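PDB 5EJJ: Ufm1-specific protease from Caenorhabditis elegans, which hydrolyses, as a thiol protease, the peptide bond at the C-terminal glycine of the ubiquitin-like modifier UFM-1 and so releases it from target proteins. Local coordinates for residues E125-L139 with F234-F248. Residues are numbered along the deposited sequence; the frame is centred on the assembly and turned at random.
Sequences EGASCVSRVGYEWSL and FTRLVTIGEVVFPAF
T235 and L139 start an antiparallel ladder of thirteen residue pairs, a worked example of how a long antiparallel strand pair sorts its side chains onto two faces: strand 235-247 forms the outermost strand of a mixed sheet, and 127-139 lies between it and strand 199-205. The L139 N-H bonds to T235 O, and T235 N returns a bond to L139 O. R236, opposite S138 and bent at chi3 (-73°), reaches diagonally along their shared face and brings NE and NH2 side-on to a single carboxylate oxygen of E136, a salt bridge with NE to OE2 at 2.5 Å; the carboxylate and guanidinium planes stand 89° apart. L237 pairs with W137 on the other face, where helix 144-156 packs against the indole. T239 then lays CB over the face of the Y135 ring, 3.9 Å from its centroid, while the Y135 hydroxyl is hydrogen-bonded to T271 of helix 253-280. I240 returns to the opposite face and spreads CG1 and CD1 over the R132 guanidinium. Beyond G241, E242 carries its carboxylate to T292 and S347, and V243 CG2 meets V133 CG2 at 3.8 Å. V244 CG2 touches V130 CG2. With chi1 at 64°, CG between backbone N and carbonyl carbon, the F245 ring receives C129 CB over its face, 3.5 Å from the centroid. The sulfur of C129 sits obliquely to that ring and reaches onward, SG lying 3.6 Å from A247 CB.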
ATOM      1  N   GLU A 125     -12.087  -3.715   3.950  1.00 23.33           N
ATOM      2  CA  GLU A 125     -12.914  -4.605   4.728  1.00 23.10           C
ATOM      3  C   GLU A 125     -12.052  -5.814   5.021  1.00 25.02           C
ATOM      4  O   GLU A 125     -11.287  -6.236   4.160  1.00 26.45           O
ATOM      5  CB  GLU A 125     -14.087  -5.009   3.863  1.00 22.34           C
ATOM      6  CG  GLU A 125     -15.280  -5.502   4.599  1.00 31.56           C
ATOM      7  CD  GLU A 125     -16.442  -5.780   3.655  1.00 45.05           C
ATOM      8  OE1 GLU A 125     -16.817  -4.879   2.843  1.00 39.65           O
ATOM      9  OE2 GLU A 125     -16.968  -6.918   3.718  1.00 48.68           O
ATOM     10  N   GLY A 126     -12.129  -6.337   6.242  1.00 25.91           N
ATOM     11  CA  GLY A 126     -11.498  -7.606   6.576  1.00 22.35           C
ATOM     12  C   GLY A 126     -10.086  -7.568   7.135  1.00 22.84           C
ATOM     13  O   GLY A 126      -9.383  -6.556   7.088  1.00 23.56           O
ATOM     14  N   ALA A 127      -9.669  -8.700   7.682  1.00 23.31           N
ATOM     15  CA  ALA A 127      -8.293  -8.861   8.133  1.00 26.20           C
ATOM     16  C   ALA A 127      -7.493  -9.612   7.061  1.00 24.09           C
ATOM     17  O   ALA A 127      -8.074 -10.197   6.148  1.00 22.66           O
ATOM     18  CB  ALA A 127      -8.263  -9.608   9.455  1.00 22.51           C
ATOM     19  N   SER A 128      -6.168  -9.573   7.159  1.00 21.09           N
ATOM     20  CA  SER A 128      -5.307 -10.373   6.295  1.00 18.89           C
ATOM     21  C   SER A 128      -4.724 -11.555   7.051  1.00 19.84           C
ATOM     22  O   SER A 128      -3.961 -11.344   7.984  1.00 21.78           O
ATOM     23  CB  SER A 128      -4.143  -9.535   5.778  1.00 16.91           C
ATOM     24  OG  SER A 128      -4.575  -8.642   4.776  1.00 18.48           O
ATOM     25  N   CYS A 129      -5.060 -12.786   6.653  1.00 20.16           N
ATOM     26  CA  CYS A 129      -4.339 -13.978   7.130  1.00 18.91           C
ATOM     27  C   CYS A 129      -3.077 -14.186   6.317  1.00 15.71           C
ATOM     28  O   CYS A 129      -3.108 -14.022   5.110  1.00 16.70           O
ATOM     29  CB  CYS A 129      -5.189 -15.218   6.965  1.00 18.06           C
ATOM     30  SG  CYS A 129      -6.767 -15.085   7.752  1.00 29.42           S
ATOM     31  N   VAL A 130      -1.979 -14.579   6.951  1.00 13.86           N
ATOM     32  CA  VAL A 130      -0.734 -14.748   6.213  1.00 15.14           C
ATOM     33  C   VAL A 130       0.103 -15.942   6.713  1.00 15.58           C
ATOM     34  O   VAL A 130       0.047 -16.297   7.876  1.00 18.63           O
ATOM     35  CB  VAL A 130       0.079 -13.448   6.278  1.00 16.59           C
ATOM     36  CG1 VAL A 130       0.365 -13.109   7.698  1.00 19.09           C
ATOM     37  CG2 VAL A 130       1.365 -13.559   5.512  1.00 18.04           C
ATOM     38  N   SER A 131       0.861 -16.576   5.827  1.00 15.03           N
ATOM     39  CA  SER A 131       1.792 -17.628   6.225  1.00 14.88           C
ATOM     40  C   SER A 131       2.958 -17.690   5.248  1.00 14.59           C
ATOM     41  O   SER A 131       2.820 -17.256   4.112  1.00 14.13           O
ATOM     42  CB  SER A 131       1.084 -18.980   6.321  1.00 14.41           C
ATOM     43  OG  SER A 131       0.582 -19.386   5.063  1.00 14.87           O
ATOM     44  N   ARG A 132       4.119 -18.170   5.707  1.00 18.01           N
ATOM     45  CA  ARG A 132       5.237 -18.463   4.811  1.00 14.49           C
ATOM     46  C   ARG A 132       5.035 -19.850   4.272  1.00 16.50           C
ATOM     47  O   ARG A 132       4.646 -20.779   4.996  1.00 15.76           O
ATOM     48  CB  ARG A 132       6.556 -18.467   5.538  1.00 15.89           C
ATOM     49  CG  ARG A 132       7.244 -17.179   5.551  1.00 25.60           C
ATOM     50  CD  ARG A 132       8.746 -17.377   5.673  1.00 34.32           C
ATOM     51  NE  ARG A 132       9.404 -16.552   4.666  1.00 38.66           N
ATOM     52  CZ  ARG A 132      10.699 -16.588   4.403  1.00 44.73           C
ATOM     53  NH1 ARG A 132      11.475 -17.421   5.104  1.00 47.66           N
ATOM     54  NH2 ARG A 132      11.204 -15.801   3.441  1.00 34.13           N
ATOM     55  N   VAL A 133       5.294 -19.996   2.986  1.00 15.61           N
ATOM     56  CA  VAL A 133       5.125 -21.274   2.335  1.00 16.09           C
ATOM     57  C   VAL A 133       6.295 -21.445   1.399  1.00 18.38           C
ATOM     58  O   VAL A 133       6.720 -20.479   0.768  1.00 20.60           O
ATOM     59  CB  VAL A 133       3.862 -21.292   1.508  1.00 14.42           C
ATOM     60  CG1 VAL A 133       3.756 -22.605   0.848  1.00 20.17           C
ATOM     61  CG2 VAL A 133       2.645 -21.044   2.378  1.00 12.91           C
ATOM     62  N   GLY A 134       6.842 -22.651   1.319  1.00 18.63           N
ATOM     63  CA  GLY A 134       7.958 -22.895   0.422  1.00 17.63           C
ATOM     64  C   GLY A 134       7.674 -24.075  -0.468  1.00 16.83           C
ATOM     65  O   GLY A 134       6.897 -24.955  -0.104  1.00 19.03           O
ATOM     66  N   TYR A 135       8.278 -24.104  -1.644  1.00 16.44           N
ATOM     67  CA  TYR A 135       8.178 -25.305  -2.464  1.00 19.72           C
ATOM     68  C   TYR A 135       9.384 -25.451  -3.364  1.00 21.43           C
ATOM     69  O   TYR A 135      10.183 -24.528  -3.499  1.00 23.94           O
ATOM     70  CB  TYR A 135       6.868 -25.361  -3.259  1.00 18.82           C
ATOM     71  CG  TYR A 135       6.521 -24.075  -3.959  1.00 23.66           C
ATOM     72  CD1 TYR A 135       5.802 -23.082  -3.308  1.00 21.56           C
ATOM     73  CD2 TYR A 135       6.903 -23.850  -5.275  1.00 25.43           C
ATOM     74  CE1 TYR A 135       5.488 -21.913  -3.941  1.00 19.65           C
ATOM     75  CE2 TYR A 135       6.580 -22.677  -5.917  1.00 22.52           C
ATOM     76  CZ  TYR A 135       5.880 -21.714  -5.238  1.00 18.87           C
ATOM     77  OH  TYR A 135       5.554 -20.542  -5.862  1.00 23.09           O
ATOM     78  N   GLU A 136       9.531 -26.626  -3.954  1.00 23.40           N
ATOM     79  CA  GLU A 136      10.676 -26.893  -4.800  1.00 26.84           C
ATOM     80  C   GLU A 136      10.247 -27.399  -6.179  1.00 28.01           C
ATOM     81  O   GLU A 136       9.309 -28.184  -6.307  1.00 26.75           O
ATOM     82  CB  GLU A 136      11.589 -27.880  -4.098  1.00 30.74           C
ATOM     83  CG  GLU A 136      12.798 -28.303  -4.883  1.00 45.06           C
ATOM     84  CD  GLU A 136      13.615 -29.326  -4.121  1.00 60.76           C
ATOM     85  OE1 GLU A 136      13.007 -30.312  -3.622  1.00 62.06           O
ATOM     86  OE2 GLU A 136      14.851 -29.130  -4.005  1.00 57.83           O
ATOM     87  N   TRP A 137      10.931 -26.913  -7.209  1.00 33.04           N
ATOM     88  CA  TRP A 137      10.561 -27.167  -8.602  1.00 33.63           C
ATOM     89  C   TRP A 137      11.761 -27.609  -9.389  1.00 40.33           C
ATOM     90  O   TRP A 137      12.814 -26.972  -9.322  1.00 39.54           O
ATOM     91  CB  TRP A 137      10.056 -25.892  -9.255  1.00 36.25           C
ATOM     92  CG  TRP A 137       8.655 -25.646  -9.013  1.00 30.55           C
ATOM     93  CD1 TRP A 137       7.824 -26.411  -8.269  1.00 28.27           C
ATOM     94  CD2 TRP A 137       7.879 -24.555  -9.515  1.00 35.14           C
ATOM     95  NE1 TRP A 137       6.562 -25.872  -8.268  1.00 41.84           N
ATOM     96  CE2 TRP A 137       6.558 -24.731  -9.030  1.00 40.71           C
ATOM     97  CE3 TRP A 137       8.163 -23.455 -10.326  1.00 33.00           C
ATOM     98  CZ2 TRP A 137       5.504 -23.845  -9.334  1.00 29.01           C
ATOM     99  CZ3 TRP A 137       7.110 -22.572 -10.636  1.00 43.57           C
ATOM    100  CH2 TRP A 137       5.793 -22.780 -10.137  1.00 30.74           C
ATOM    101  N   SER A 138      11.597 -28.683 -10.155  1.00 46.91           N
ATOM    102  CA  SER A 138      12.681 -29.189 -10.977  1.00 41.69           C
ATOM    103  C   SER A 138      12.424 -28.953 -12.457  1.00 48.16           C
ATOM    104  O   SER A 138      11.380 -29.342 -12.989  1.00 47.78           O
ATOM    105  CB  SER A 138      12.914 -30.661 -10.692  1.00 42.58           C
ATOM    106  OG  SER A 138      13.863 -30.799  -9.653  1.00 50.41           O
ATOM    107  N   LEU A 139      13.386 -28.300 -13.110  1.00 49.38           N
ATOM    108  CA  LEU A 139      13.295 -27.991 -14.536  1.00 50.72           C
ATOM    109  C   LEU A 139      14.362 -28.701 -15.395  1.00 53.77           C
ATOM    110  O   LEU A 139      15.549 -28.355 -15.351  1.00 49.74           O
ATOM    111  CB  LEU A 139      13.371 -26.480 -14.739  1.00 51.31           C
ATOM    112  CG  LEU A 139      12.369 -25.665 -13.914  1.00 47.56           C
ATOM    113  CD1 LEU A 139      12.290 -24.243 -14.450  1.00 46.03           C
ATOM    114  CD2 LEU A 139      10.994 -26.310 -13.922  1.00 45.71           C
ATOM    115  N   PHE A 234      19.233 -31.105 -15.094  1.00 53.64           N
ATOM    116  CA  PHE A 234      18.037 -30.389 -14.603  1.00 57.33           C
ATOM    117  C   PHE A 234      18.365 -29.246 -13.637  1.00 49.25           C
ATOM    118  O   PHE A 234      19.425 -29.231 -13.019  1.00 48.44           O
ATOM    119  CB  PHE A 234      17.015 -31.343 -13.952  1.00 53.11           C
ATOM    120  CG  PHE A 234      17.376 -31.770 -12.536  1.00 61.76           C
ATOM    121  CD1 PHE A 234      16.832 -31.123 -11.432  1.00 60.93           C
ATOM    122  CD2 PHE A 234      18.250 -32.825 -12.311  1.00 66.11           C
ATOM    123  CE1 PHE A 234      17.163 -31.512 -10.131  1.00 57.77           C
ATOM    124  CE2 PHE A 234      18.579 -33.217 -11.014  1.00 62.82           C
ATOM    125  CZ  PHE A 234      18.036 -32.557  -9.927  1.00 56.57           C
ATOM    126  N   THR A 235      17.438 -28.296 -13.516  1.00 54.79           N
ATOM    127  CA  THR A 235      17.564 -27.159 -12.591  1.00 49.89           C
ATOM    128  C   THR A 235      16.533 -27.275 -11.471  1.00 44.21           C
ATOM    129  O   THR A 235      15.332 -27.417 -11.738  1.00 41.75           O
ATOM    130  CB  THR A 235      17.302 -25.827 -13.310  1.00 44.82           C
ATOM    131  OG1 THR A 235      17.727 -25.924 -14.678  1.00 47.81           O
ATOM    132  CG2 THR A 235      18.031 -24.709 -12.616  1.00 33.97           C
ATOM    133  N   ARG A 236      16.983 -27.235 -10.219  1.00 42.02           N
ATOM    134  CA  ARG A 236      16.032 -27.258  -9.109  1.00 42.30           C
ATOM    135  C   ARG A 236      15.911 -25.862  -8.526  1.00 34.94           C
ATOM    136  O   ARG A 236      16.893 -25.243  -8.140  1.00 32.37           O
ATOM    137  CB  ARG A 236      16.366 -28.311  -8.035  1.00 50.32           C
ATOM    138  CG  ARG A 236      17.736 -28.147  -7.384  1.00 64.65           C
ATOM    139  CD  ARG A 236      17.904 -29.047  -6.162  1.00 68.06           C
ATOM    140  NE  ARG A 236      17.134 -28.588  -5.000  1.00 73.48           N
ATOM    141  CZ  ARG A 236      17.563 -27.683  -4.118  1.00 68.65           C
ATOM    142  NH1 ARG A 236      18.754 -27.119  -4.268  1.00 69.32           N
ATOM    143  NH2 ARG A 236      16.802 -27.337  -3.082  1.00 64.46           N
ATOM    144  N   LEU A 237      14.677 -25.378  -8.499  1.00 33.95           N
ATOM    145  CA  LEU A 237      14.359 -24.014  -8.136  1.00 28.39           C
ATOM    146  C   LEU A 237      13.637 -24.034  -6.789  1.00 27.56           C
ATOM    147  O   LEU A 237      12.748 -24.868  -6.575  1.00 23.32           O
ATOM    148  CB  LEU A 237      13.484 -23.436  -9.251  1.00 25.47           C
ATOM    149  CG  LEU A 237      12.725 -22.113  -9.186  1.00 26.49           C
ATOM    150  CD1 LEU A 237      13.519 -20.971  -8.566  1.00 22.52           C
ATOM    151  CD2 LEU A 237      12.307 -21.783 -10.608  1.00 25.60           C
ATOM    152  N   VAL A 238      14.044 -23.159  -5.865  1.00 25.27           N
ATOM    153  CA  VAL A 238      13.328 -23.069  -4.588  1.00 24.87           C
ATOM    154  C   VAL A 238      12.648 -21.726  -4.361  1.00 21.57           C
ATOM    155  O   VAL A 238      13.234 -20.676  -4.542  1.00 22.65           O
ATOM    156  CB  VAL A 238      14.178 -23.452  -3.387  1.00 18.76           C
ATOM    157  CG1 VAL A 238      13.342 -23.420  -2.155  1.00 15.54           C
ATOM    158  CG2 VAL A 238      14.689 -24.835  -3.578  1.00 29.14           C
ATOM    159  N   THR A 239      11.378 -21.788  -3.994  1.00 21.20           N
ATOM    160  CA  THR A 239      10.555 -20.607  -3.851  1.00 23.07           C
ATOM    161  C   THR A 239      10.000 -20.621  -2.451  1.00 20.34           C
ATOM    162  O   THR A 239       9.384 -21.621  -2.046  1.00 19.95           O
ATOM    163  CB  THR A 239       9.360 -20.662  -4.832  1.00 22.96           C
ATOM    164  OG1 THR A 239       9.823 -21.050  -6.136  1.00 27.16           O
ATOM    165  CG2 THR A 239       8.654 -19.313  -4.915  1.00 19.41           C
ATOM    166  N   ILE A 240      10.249 -19.553  -1.694  1.00 16.55           N
ATOM    167  CA  ILE A 240       9.536 -19.371  -0.432  1.00 19.61           C
ATOM    168  C   ILE A 240       9.057 -17.942  -0.329  1.00 19.19           C
ATOM    169  O   ILE A 240       9.692 -17.032  -0.875  1.00 19.55           O
ATOM    170  CB  ILE A 240      10.363 -19.770   0.813  1.00 18.40           C
ATOM    171  CG1 ILE A 240      11.001 -18.560   1.439  1.00 20.32           C
ATOM    172  CG2 ILE A 240      11.458 -20.716   0.445  1.00 16.91           C
ATOM    173  CD1 ILE A 240      12.059 -18.928   2.391  1.00 36.19           C
ATOM    174  N   GLY A 241       7.921 -17.750   0.339  1.00 16.24           N
ATOM    175  CA  GLY A 241       7.367 -16.420   0.500  1.00 16.53           C
ATOM    176  C   GLY A 241       6.007 -16.345   1.164  1.00 17.09           C
ATOM    177  O   GLY A 241       5.418 -17.374   1.475  1.00 16.56           O
ATOM    178  N   GLU A 242       5.529 -15.115   1.383  1.00 17.81           N
ATOM    179  CA  GLU A 242       4.229 -14.847   1.983  1.00 13.32           C
ATOM    180  C   GLU A 242       3.129 -15.470   1.164  1.00 14.07           C
ATOM    181  O   GLU A 242       3.231 -15.555  -0.055  1.00 14.85           O
ATOM    182  CB  GLU A 242       3.940 -13.352   1.976  1.00 14.81           C
ATOM    183  CG  GLU A 242       4.843 -12.476   2.823  1.00 32.01           C
ATOM    184  CD  GLU A 242       4.384 -10.992   2.862  1.00 38.66           C
ATOM    185  OE1 GLU A 242       3.924 -10.458   1.805  1.00 26.55           O
ATOM    186  OE2 GLU A 242       4.479 -10.369   3.961  1.00 43.35           O
ATOM    187  N   VAL A 243       2.059 -15.883   1.829  1.00 11.89           N
ATOM    188  CA  VAL A 243       0.795 -16.091   1.148  1.00 10.62           C
ATOM    189  C   VAL A 243      -0.304 -15.448   1.992  1.00 14.46           C
ATOM    190  O   VAL A 243      -0.540 -15.853   3.130  1.00 14.89           O
ATOM    191  CB  VAL A 243       0.499 -17.562   0.917  1.00 11.50           C
ATOM    192  CG1 VAL A 243      -0.812 -17.721   0.205  1.00 10.49           C
ATOM    193  CG2 VAL A 243       1.594 -18.189   0.096  1.00 12.99           C
ATOM    194  N   VAL A 244      -0.962 -14.431   1.425  1.00 17.84           N
ATOM    195  CA  VAL A 244      -1.925 -13.599   2.141  1.00 12.49           C
ATOM    196  C   VAL A 244      -3.323 -13.796   1.599  1.00 13.93           C
ATOM    197  O   VAL A 244      -3.534 -13.721   0.394  1.00 16.29           O
ATOM    198  CB  VAL A 244      -1.600 -12.127   1.975  1.00  8.70           C
ATOM    199  CG1 VAL A 244      -2.476 -11.332   2.870  1.00 11.61           C
ATOM    200  CG2 VAL A 244      -0.153 -11.871   2.290  1.00 10.04           C
ATOM    201  N   PHE A 245      -4.282 -14.055   2.485  1.00 16.87           N
ATOM    202  CA  PHE A 245      -5.688 -14.140   2.095  1.00 14.75           C
ATOM    203  C   PHE A 245      -6.611 -13.441   3.102  1.00 18.03           C
ATOM    204  O   PHE A 245      -6.335 -13.439   4.302  1.00 18.21           O
ATOM    205  CB  PHE A 245      -6.107 -15.584   1.886  1.00 12.88           C
ATOM    206  CG  PHE A 245      -6.053 -16.439   3.124  1.00 16.19           C
ATOM    207  CD1 PHE A 245      -4.869 -17.056   3.511  1.00 15.63           C
ATOM    208  CD2 PHE A 245      -7.205 -16.684   3.871  1.00 16.54           C
ATOM    209  CE1 PHE A 245      -4.828 -17.886   4.634  1.00 15.74           C
ATOM    210  CE2 PHE A 245      -7.170 -17.509   5.004  1.00 16.29           C
ATOM    211  CZ  PHE A 245      -5.974 -18.109   5.382  1.00 16.85           C
ATOM    212  N   PRO A 246      -7.696 -12.817   2.612  1.00 16.34           N
ATOM    213  CA  PRO A 246      -8.603 -12.068   3.480  1.00 17.45           C
ATOM    214  C   PRO A 246      -9.455 -12.899   4.436  1.00 18.24           C
ATOM    215  O   PRO A 246     -10.041 -13.895   4.043  1.00 18.69           O
ATOM    216  CB  PRO A 246      -9.505 -11.337   2.485  1.00 16.09           C
ATOM    217  CG  PRO A 246      -9.375 -12.077   1.254  1.00 12.79           C
ATOM    218  CD  PRO A 246      -7.989 -12.556   1.200  1.00 13.55           C
ATOM    219  N   ALA A 247      -9.502 -12.449   5.691  1.00 22.35           N
ATOM    220  CA  ALA A 247     -10.435 -12.918   6.718  1.00 22.37           C
ATOM    221  C   ALA A 247     -11.559 -11.897   6.858  1.00 25.25           C
ATOM    222  O   ALA A 247     -11.350 -10.816   7.426  1.00 26.24           O
ATOM    223  CB  ALA A 247      -9.707 -13.016   8.031  1.00 22.32           C
ATOM    224  N   PHE A 248     -12.740 -12.205   6.336  1.00 24.88           N
ATOM    225  CA  PHE A 248     -13.846 -11.258   6.430  1.00 24.99           C
ATOM    226  C   PHE A 248     -14.708 -11.596   7.637  1.00 30.85           C
ATOM    227  O   PHE A 248     -14.891 -12.770   7.968  1.00 32.04           O
ATOM    228  CB  PHE A 248     -14.691 -11.263   5.155  1.00 24.85           C
ATOM    229  CG  PHE A 248     -13.974 -10.737   3.955  1.00 22.17           C
ATOM    230  CD1 PHE A 248     -13.635  -9.397   3.872  1.00 22.29           C
ATOM    231  CD2 PHE A 248     -13.641 -11.576   2.909  1.00 19.77           C
ATOM    232  CE1 PHE A 248     -12.979  -8.897   2.773  1.00 17.66           C
ATOM    233  CE2 PHE A 248     -12.975 -11.091   1.806  1.00 18.15           C
ATOM    234  CZ  PHE A 248     -12.643  -9.745   1.736  1.00 16.85           C
TER